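Local coordinates for salt-tolerant glutaminase (Micrococcus luteus, PDB 3AGD), which catalyses the hydrolysis of L-glutamine to L-glutamate and ammonium and stays active at high salt, at the interface of chains A and B. Numbering follows the deposited sequence. Chains: chain A/B, Salt-tolerant glutaminase.

The interface of chains A and B. Residues chain A 312, 315, 332-334, 415; chain B 312, 315, 332, 384-386.
A:Gln332 and B:Gln332 meet tip to tip across the two-fold axis of this subunit interface, each at the end of strand 326-332. The enzyme is a homotetramer, and this contact joins two of its subunits. Their amides pair reciprocally: B:Gln332 NE2 donates to A:Gln332 OE1 at 3.0 Å, and A:Gln332 NE2 returns the bond to B:Gln332 OE1. Glutamine suits a symmetry axis because one side chain offers both a donor and an acceptor. The amide planes stand 84° apart, so each N-H stays near its own amide plane but comes down above the partner's carbonyl plane, off the lone pairs.

Beside the amides, the methyls A:Thr315 CG2 and B:Thr315 CG2 touch at 3.8 Å as the two threonines slide past each other in opposite directions. The A:Leu312 side chain crosses that of B:Thr315 at about a right angle, its CD1 4.0 Å from the methyl CG2, and the twin leucine does likewise. Branched threonine gives its methyl to this apolar centre while the hydroxyl B:Thr315 OG1 turns to A:Gly333 CA, where the absence of a side chain permits close approach.

Farther from the axis, the carboxylate of A:Asp415 faces the loop B:Gly384 to B:Gly386, whose first and last residues have the positive phi glycine adopts easily. With no side chain there, OD2 lies against B:Gly384 CA and takes a weak bond from B:Gly386 N; the second oxygen, OD1, reaches B:Gly386 O through a water. A:Val334 lays a branch methyl, CG2, on B:Gly384 CA at 3.7 Å.

Behind the amides, the backbone fixes their rotation. Each glutamine takes the crowded first torsion (chi1 70° in A:Gln332) and then runs extended, bringing A:Gln332 NE2 to the carbonyl A:Thr315 O at 2.9 Å, in the plane of that carbonyl.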
loop_
_atom_site.group_PDB
_atom_site.type_symbol
_atom_site.label_atom_id
_atom_site.label_comp_id
_atom_site.label_asym_id
_atom_site.label_seq_id
_atom_site.Cartn_x
_atom_site.Cartn_y
_atom_site.Cartn_z
ATOM N N LEU A 312 8.813 3.357 -7.799
ATOM C CA LEU A 312 9.786 3.856 -8.761
ATOM C C LEU A 312 11.151 3.885 -8.095
ATOM O O LEU A 312 12.122 3.333 -8.614
ATOM C CB LEU A 312 9.417 5.271 -9.212
ATOM C CG LEU A 312 10.406 5.900 -10.198
ATOM C CD1 LEU A 312 10.471 5.049 -11.464
ATOM C CD2 LEU A 312 9.977 7.319 -10.523
ATOM N N THR A 315 14.815 4.270 -9.661
ATOM C CA THR A 315 14.623 4.255 -11.104
ATOM C C THR A 315 14.214 5.643 -11.600
ATOM O O THR A 315 14.203 5.912 -12.803
ATOM C CB THR A 315 13.580 3.187 -11.504
ATOM O OG1 THR A 315 14.123 1.887 -11.235
ATOM C CG2 THR A 315 13.234 3.280 -12.992
ATOM N N GLN A 332 13.073 10.247 -14.818
ATOM C CA GLN A 332 11.957 9.601 -15.514
ATOM C C GLN A 332 10.930 9.063 -14.517
ATOM O O GLN A 332 11.194 9.018 -13.315
ATOM C CB GLN A 332 12.484 8.438 -16.365
ATOM C CG GLN A 332 12.975 7.266 -15.523
ATOM C CD GLN A 332 13.704 6.204 -16.322
ATOM O OE1 GLN A 332 13.502 6.066 -17.527
ATOM N NE2 GLN A 332 14.549 5.432 -15.643
ATOM N N GLY A 333 9.765 8.664 -15.033
ATOM C CA GLY A 333 8.705 8.095 -14.210
ATOM C C GLY A 333 7.781 9.050 -13.479
ATOM O O GLY A 333 7.823 10.265 -13.681
ATOM N N VAL A 334 6.924 8.482 -12.634
ATOM C CA VAL A 334 5.987 9.260 -11.828
ATOM C C VAL A 334 6.736 9.597 -10.545
ATOM O O VAL A 334 6.919 8.741 -9.679
ATOM C CB VAL A 334 4.728 8.434 -11.487
ATOM C CG1 VAL A 334 3.905 9.137 -10.418
ATOM C CG2 VAL A 334 3.900 8.227 -12.745
ATOM N N ASP A 415 7.100 11.556 -16.346
ATOM C CA ASP A 415 5.687 11.584 -16.694
ATOM C C ASP A 415 4.958 12.680 -15.929
ATOM O O ASP A 415 4.132 13.398 -16.492
ATOM C CB ASP A 415 5.051 10.221 -16.418
ATOM C CG ASP A 415 5.591 9.141 -17.332
ATOM O OD1 ASP A 415 5.639 9.381 -18.559
ATOM O OD2 ASP A 415 5.964 8.058 -16.836
ATOM N N LEU B 312 6.139 1.331 -10.420
ATOM C CA LEU B 312 6.988 1.379 -11.603
ATOM C C LEU B 312 6.117 1.496 -12.853
ATOM O O LEU B 312 6.301 2.405 -13.667
ATOM C CB LEU B 312 7.857 0.125 -11.685
ATOM C CG LEU B 312 8.738 -0.018 -12.931
ATOM C CD1 LEU B 312 9.670 1.185 -13.069
ATOM C CD2 LEU B 312 9.536 -1.304 -12.831
ATOM N N THR B 315 7.032 2.548 -16.680
ATOM C CA THR B 315 8.437 2.932 -16.678
ATOM C C THR B 315 9.318 1.688 -16.789
ATOM O O THR B 315 10.521 1.785 -17.032
ATOM C CB THR B 315 8.791 3.752 -15.419
ATOM O OG1 THR B 315 8.114 5.014 -15.480
ATOM C CG2 THR B 315 10.284 4.008 -15.338
ATOM N N GLN B 332 13.712 -2.006 -17.493
ATOM C CA GLN B 332 14.459 -1.491 -16.352
ATOM C C GLN B 332 13.622 -1.550 -15.077
ATOM O O GLN B 332 12.432 -1.869 -15.122
ATOM C CB GLN B 332 14.869 -0.036 -16.622
ATOM C CG GLN B 332 13.710 0.960 -16.548
ATOM C CD GLN B 332 14.083 2.358 -17.028
ATOM O OE1 GLN B 332 15.233 2.781 -16.916
ATOM N NE2 GLN B 332 13.101 3.086 -17.553
ATOM N N GLY B 384 1.620 7.833 -16.600
ATOM C CA GLY B 384 2.843 7.213 -16.126
ATOM C C GLY B 384 3.080 5.902 -16.849
ATOM O O GLY B 384 3.453 4.899 -16.239
ATOM N N GLY B 385 2.856 5.911 -18.160
ATOM C CA GLY B 385 3.045 4.713 -18.955
ATOM C C GLY B 385 4.469 4.554 -19.443
ATOM O O GLY B 385 4.739 3.731 -20.318
ATOM N N GLY B 386 5.379 5.344 -18.879
ATOM C CA GLY B 386 6.775 5.269 -19.274
ATOM C C GLY B 386 6.965 5.362 -20.777
ATOM O O GLY B 386 6.469 6.293 -21.411
HETATM O O HOH W 1 4.917 8.351 -20.824
#